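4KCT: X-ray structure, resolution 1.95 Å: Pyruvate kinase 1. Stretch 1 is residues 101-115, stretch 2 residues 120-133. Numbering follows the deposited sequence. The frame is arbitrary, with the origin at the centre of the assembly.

Stretch 1, residues 101-115: SFAPGDIVCVTTDPA
Stretch 2 120-133: GTKEKFYIDYPQLT

Two neighbouring parallel strands exchange hydrogen bonds in a staggered ladder, while alternate side chains serve opposite faces of the sheet; this segment of pyruvate kinase 1 illustrates both rules. Strand 107-111 runs alongside strand 124-126 at 25°, their axes approaching to 4.7 Å, and the two stretches together bury 897 Å².

Before the ladder, Phe-102 (chi1 -62°, chi2 -93°) points its CA-to-CB bond sideways, but the end of its ring comes nearer to stretch 2, with CZ 3.9 Å from Phe-125 CE2 and the Lys-122 O at its edge, 3.5 Å from CE1. A type II turn from Ala-103 to Asp-106 follows, closed by Asp-106 N to Ala-103 O (3.0 Å). Gly-105, at phi/psi 88/-16, suits a position where a CB would jam against the preceding carbonyl. Asp-106, chi1 m, accepts a hydrogen bond at OD2 from Ala-103 N (2.8 Å); the same OD2 forms a long salt bridge with Lys-122 NZ (3.8 Å). The exposed Lys-122 has chi1 -142° and chi4 -138°, both between wells, with chi2 and chi3 t; its CE comes to 3.2 Å from Asp-106 OD2, closer than NZ.

At the ladder's entrance, a water donates to Ile-107 O (2.7 Å) and Lys-122 O (2.8 Å), joining carbonyls that cannot bond each other. Val-108, chi1 60°, places CG2 3.7 Å from Phe-125 CD2. Direct pairing then begins: Cys-109 N donates to Glu-123 O (3.0 Å), and Cys-109 O receives Phe-125 N (3.0 Å). The register is Cys-109 with Lys-124, Val-110 with Phe-125 and Thr-111 with Tyr-126, at CA-CA distances of 4.5, 5.2 and 4.9 Å.

Val-110 and Phe-125 share the buried apolar face. With Val-110 at m and Phe-125 at chi1 70°, chi2 83°, Val-110 CG1 lies over the ring, 4.0 Å from the Phe-125 ring centroid; Val-110 CG2 meets Leu-132 CD2 at 4.1 Å. Cys-109, Thr-111, Lys-124 and Tyr-126 occupy the other face.

Thr-111 N donates to Phe-125 O and Thr-111 O receives Ile-127 N, both at 2.9 Å. The aliphatic part of lysine packs beside this threonine, Lys-124 CE lying 3.9 Å from Thr-111 CB. Thr-111, chi1 t, also accepts Asp-113 N at OG1 (3.0 Å), just past the end of the strand. Thr-112, chi1 p and buried, uses its methyl for packing, CG2 lying 3.4 Å from Leu-132 CB, while its OG1 donates weakly to a water (3.3 Å) that also binds Pro-130 O and Thr-133 N. Finally, Pro-114 CB rests 4.1 Å from CE1 of Tyr-126 (chi1 168°, t), whose ring end comes nearer to stretch 1.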

# COMPACT_ATOMS: atom_id res chain seq x y z
N SER A 101 -33.69 -12.19 -49.17
CA SER A 101 -33.36 -13.10 -48.07
C SER A 101 -32.09 -13.91 -48.34
O SER A 101 -31.90 -14.42 -49.44
CB SER A 101 -34.53 -14.05 -47.79
OG SER A 101 -35.62 -13.34 -47.25
N PHE A 102 -31.20 -13.96 -47.35
CA PHE A 102 -29.94 -14.69 -47.48
C PHE A 102 -29.92 -15.87 -46.53
O PHE A 102 -30.51 -15.82 -45.44
CB PHE A 102 -28.75 -13.78 -47.16
CG PHE A 102 -28.62 -12.59 -48.09
CD1 PHE A 102 -27.81 -12.67 -49.21
CD2 PHE A 102 -29.26 -11.39 -47.80
CE1 PHE A 102 -27.66 -11.58 -50.05
CE2 PHE A 102 -29.10 -10.29 -48.63
CZ PHE A 102 -28.30 -10.39 -49.76
N ALA A 103 -29.16 -16.90 -46.90
CA ALA A 103 -28.96 -18.06 -46.05
C ALA A 103 -27.47 -18.28 -45.85
O ALA A 103 -26.66 -17.86 -46.68
CB ALA A 103 -29.61 -19.30 -46.69
N PRO A 104 -27.09 -18.92 -44.73
CA PRO A 104 -25.67 -19.24 -44.51
C PRO A 104 -25.06 -19.89 -45.74
O PRO A 104 -25.72 -20.70 -46.40
CB PRO A 104 -25.70 -20.25 -43.34
CG PRO A 104 -27.05 -20.07 -42.71
CD PRO A 104 -27.97 -19.68 -43.82
N GLY A 105 -23.83 -19.51 -46.07
CA GLY A 105 -23.13 -20.10 -47.21
C GLY A 105 -23.40 -19.39 -48.53
O GLY A 105 -22.66 -19.57 -49.49
N ASP A 106 -24.45 -18.57 -48.59
CA ASP A 106 -24.67 -17.73 -49.77
C ASP A 106 -23.43 -16.87 -50.02
O ASP A 106 -22.81 -16.36 -49.08
CB ASP A 106 -25.89 -16.81 -49.57
CG ASP A 106 -27.21 -17.53 -49.78
OD1 ASP A 106 -27.18 -18.72 -50.15
OD2 ASP A 106 -28.27 -16.92 -49.54
N ILE A 107 -23.07 -16.75 -51.29
CA ILE A 107 -21.93 -15.93 -51.69
C ILE A 107 -22.48 -14.69 -52.39
O ILE A 107 -23.32 -14.80 -53.30
CB ILE A 107 -21.02 -16.71 -52.66
CG1 ILE A 107 -20.40 -17.93 -51.95
CG2 ILE A 107 -19.94 -15.80 -53.24
CD1 ILE A 107 -19.50 -17.59 -50.79
N VAL A 108 -22.15 -13.52 -51.86
CA VAL A 108 -22.74 -12.27 -52.34
C VAL A 108 -21.63 -11.25 -52.59
O VAL A 108 -20.65 -11.20 -51.85
CB VAL A 108 -23.78 -11.70 -51.32
CG1 VAL A 108 -23.12 -11.43 -49.98
CG2 VAL A 108 -24.46 -10.45 -51.86
N CYS A 109 -21.69 -10.56 -53.73
CA CYS A 109 -20.76 -9.50 -54.00
C CYS A 109 -21.30 -8.19 -53.44
O CYS A 109 -22.49 -7.89 -53.56
CB CYS A 109 -20.47 -9.39 -55.50
SG CYS A 109 -19.28 -10.63 -56.08
N VAL A 110 -20.46 -7.48 -52.68
CA VAL A 110 -20.81 -6.16 -52.22
C VAL A 110 -19.97 -5.15 -52.97
O VAL A 110 -18.79 -5.38 -53.22
CB VAL A 110 -20.65 -6.01 -50.69
CG1 VAL A 110 -21.58 -6.98 -49.97
CG2 VAL A 110 -19.21 -6.26 -50.26
N THR A 111 -20.62 -4.12 -53.47
CA THR A 111 -19.95 -3.17 -54.38
C THR A 111 -20.12 -1.73 -53.92
O THR A 111 -21.13 -1.38 -53.27
CB THR A 111 -20.45 -3.33 -55.83
OG1 THR A 111 -19.70 -2.47 -56.69
CG2 THR A 111 -21.96 -2.99 -55.94
N THR A 112 -19.11 -0.89 -54.20
CA THR A 112 -19.23 0.54 -53.97
C THR A 112 -19.52 1.27 -55.31
O THR A 112 -19.53 2.49 -55.37
CB THR A 112 -17.94 1.10 -53.32
OG1 THR A 112 -16.82 0.83 -54.18
CG2 THR A 112 -17.70 0.41 -51.98
N ASP A 113 -19.76 0.50 -56.36
CA ASP A 113 -20.22 1.04 -57.66
C ASP A 113 -21.66 1.52 -57.57
O ASP A 113 -22.56 0.72 -57.45
CB ASP A 113 -20.10 -0.03 -58.75
CG ASP A 113 -20.38 0.51 -60.16
OD1 ASP A 113 -20.93 1.61 -60.31
OD2 ASP A 113 -20.07 -0.22 -61.12
N PRO A 114 -21.88 2.85 -57.64
CA PRO A 114 -23.21 3.39 -57.40
C PRO A 114 -24.21 3.06 -58.52
O PRO A 114 -25.42 3.19 -58.32
CB PRO A 114 -22.97 4.91 -57.30
CG PRO A 114 -21.68 5.15 -58.03
CD PRO A 114 -20.86 3.90 -57.81
N ALA A 115 -23.73 2.41 -59.60
CA ALA A 115 -24.67 1.85 -60.59
C ALA A 115 -25.66 0.89 -59.92
O ALA A 115 -26.80 0.74 -60.36
CB ALA A 115 -23.94 1.15 -61.72
N GLY A 120 -30.23 -3.90 -55.68
CA GLY A 120 -29.52 -4.96 -55.00
C GLY A 120 -30.25 -6.28 -55.09
O GLY A 120 -31.50 -6.33 -55.07
N THR A 121 -29.49 -7.36 -55.22
CA THR A 121 -30.06 -8.69 -55.29
C THR A 121 -29.31 -9.60 -54.32
O THR A 121 -28.36 -9.16 -53.64
CB THR A 121 -29.94 -9.28 -56.71
OG1 THR A 121 -28.57 -9.56 -56.99
CG2 THR A 121 -30.49 -8.31 -57.73
N LYS A 122 -29.74 -10.86 -54.26
CA LYS A 122 -29.00 -11.91 -53.55
C LYS A 122 -27.56 -12.02 -54.07
O LYS A 122 -26.68 -12.46 -53.34
CB LYS A 122 -29.70 -13.25 -53.74
CG LYS A 122 -29.69 -14.15 -52.52
CD LYS A 122 -30.78 -15.20 -52.63
CE LYS A 122 -30.54 -16.35 -51.67
NZ LYS A 122 -30.81 -17.67 -52.32
N GLU A 123 -27.34 -11.66 -55.33
CA GLU A 123 -26.02 -11.84 -55.98
C GLU A 123 -25.08 -10.68 -55.68
O GLU A 123 -23.86 -10.83 -55.74
CB GLU A 123 -26.18 -11.95 -57.50
CG GLU A 123 -26.41 -13.37 -58.03
CD GLU A 123 -27.79 -13.91 -57.67
OE1 GLU A 123 -27.86 -15.02 -57.09
OE2 GLU A 123 -28.80 -13.22 -57.93
N LYS A 124 -25.65 -9.48 -55.60
CA LYS A 124 -24.84 -8.28 -55.56
C LYS A 124 -25.63 -7.10 -55.05
O LYS A 124 -26.78 -6.89 -55.44
CB LYS A 124 -24.29 -7.97 -56.95
CG LYS A 124 -23.46 -6.71 -57.02
CD LYS A 124 -22.91 -6.58 -58.42
CE LYS A 124 -21.51 -6.02 -58.44
NZ LYS A 124 -20.87 -6.28 -59.75
N PHE A 125 -25.06 -6.37 -54.10
CA PHE A 125 -25.71 -5.16 -53.63
C PHE A 125 -24.70 -4.09 -53.21
O PHE A 125 -23.50 -4.35 -53.09
CB PHE A 125 -26.72 -5.46 -52.49
CG PHE A 125 -26.09 -5.89 -51.19
CD1 PHE A 125 -25.60 -4.95 -50.29
CD2 PHE A 125 -26.05 -7.24 -50.84
CE1 PHE A 125 -25.07 -5.35 -49.06
CE2 PHE A 125 -25.54 -7.65 -49.61
CZ PHE A 125 -25.02 -6.70 -48.72
N TYR A 126 -25.21 -2.88 -53.04
CA TYR A 126 -24.38 -1.70 -52.97
C TYR A 126 -24.18 -1.31 -51.49
O TYR A 126 -25.11 -1.44 -50.67
CB TYR A 126 -25.09 -0.57 -53.72
CG TYR A 126 -24.50 0.80 -53.51
CD1 TYR A 126 -23.34 1.18 -54.18
CD2 TYR A 126 -25.18 1.77 -52.76
CE1 TYR A 126 -22.82 2.45 -54.04
CE2 TYR A 126 -24.71 3.08 -52.68
CZ TYR A 126 -23.51 3.40 -53.30
OH TYR A 126 -23.02 4.67 -53.22
N ILE A 127 -22.99 -0.81 -51.16
CA ILE A 127 -22.74 -0.17 -49.86
C ILE A 127 -22.14 1.21 -50.12
O ILE A 127 -21.29 1.35 -51.01
CB ILE A 127 -21.79 -1.04 -49.00
CG1 ILE A 127 -22.53 -2.28 -48.51
CG2 ILE A 127 -21.24 -0.26 -47.81
CD1 ILE A 127 -21.62 -3.30 -47.80
N ASP A 128 -22.68 2.25 -49.47
CA ASP A 128 -22.42 3.64 -49.88
C ASP A 128 -21.16 4.24 -49.23
O ASP A 128 -21.10 5.43 -49.01
CB ASP A 128 -23.64 4.53 -49.61
CG ASP A 128 -23.93 4.71 -48.09
OD1 ASP A 128 -23.09 4.33 -47.24
OD2 ASP A 128 -24.98 5.26 -47.75
N TYR A 129 -20.13 3.42 -49.03
CA TYR A 129 -18.84 3.91 -48.50
C TYR A 129 -17.71 3.61 -49.49
O TYR A 129 -17.35 2.46 -49.67
CB TYR A 129 -18.53 3.22 -47.16
CG TYR A 129 -17.25 3.67 -46.52
CD1 TYR A 129 -17.09 4.99 -46.12
CD2 TYR A 129 -16.16 2.81 -46.41
CE1 TYR A 129 -15.90 5.43 -45.58
CE2 TYR A 129 -14.95 3.24 -45.87
CZ TYR A 129 -14.84 4.54 -45.43
OH TYR A 129 -13.68 5.00 -44.90
N PRO A 130 -17.19 4.66 -50.19
CA PRO A 130 -16.33 4.44 -51.37
C PRO A 130 -15.01 3.79 -51.05
O PRO A 130 -14.48 3.07 -51.88
CB PRO A 130 -16.08 5.87 -51.89
CG PRO A 130 -17.30 6.63 -51.49
CD PRO A 130 -17.81 6.00 -50.21
N GLN A 131 -14.51 3.97 -49.83
CA GLN A 131 -13.25 3.35 -49.43
C GLN A 131 -13.39 1.91 -48.95
O GLN A 131 -12.46 1.37 -48.34
CB GLN A 131 -12.56 4.19 -48.38
CG GLN A 131 -12.03 5.52 -48.91
CD GLN A 131 -10.85 5.32 -49.82
OE1 GLN A 131 -9.99 4.46 -49.55
NE2 GLN A 131 -10.85 5.99 -50.96
N LEU A 132 -14.54 1.29 -49.19
CA LEU A 132 -14.82 -0.03 -48.60
C LEU A 132 -13.68 -1.05 -48.85
O LEU A 132 -13.27 -1.77 -47.94
CB LEU A 132 -16.15 -0.60 -49.12
CG LEU A 132 -16.52 -2.01 -48.65
CD1 LEU A 132 -16.87 -1.98 -47.17
CD2 LEU A 132 -17.69 -2.55 -49.45
N THR A 133 -13.15 -1.11 -50.08
CA THR A 133 -12.18 -2.16 -50.42
C THR A 133 -10.79 -1.87 -49.87
O THR A 133 -9.94 -2.73 -49.89
CB THR A 133 -12.06 -2.41 -51.94
OG1 THR A 133 -11.61 -1.22 -52.59
CG2 THR A 133 -13.40 -2.84 -52.52
O HOH W 1 -25.96 -15.11 -52.62
O HOH W 2 -19.94 3.59 -52.21
O HOH W 3 -14.06 0.29 -52.45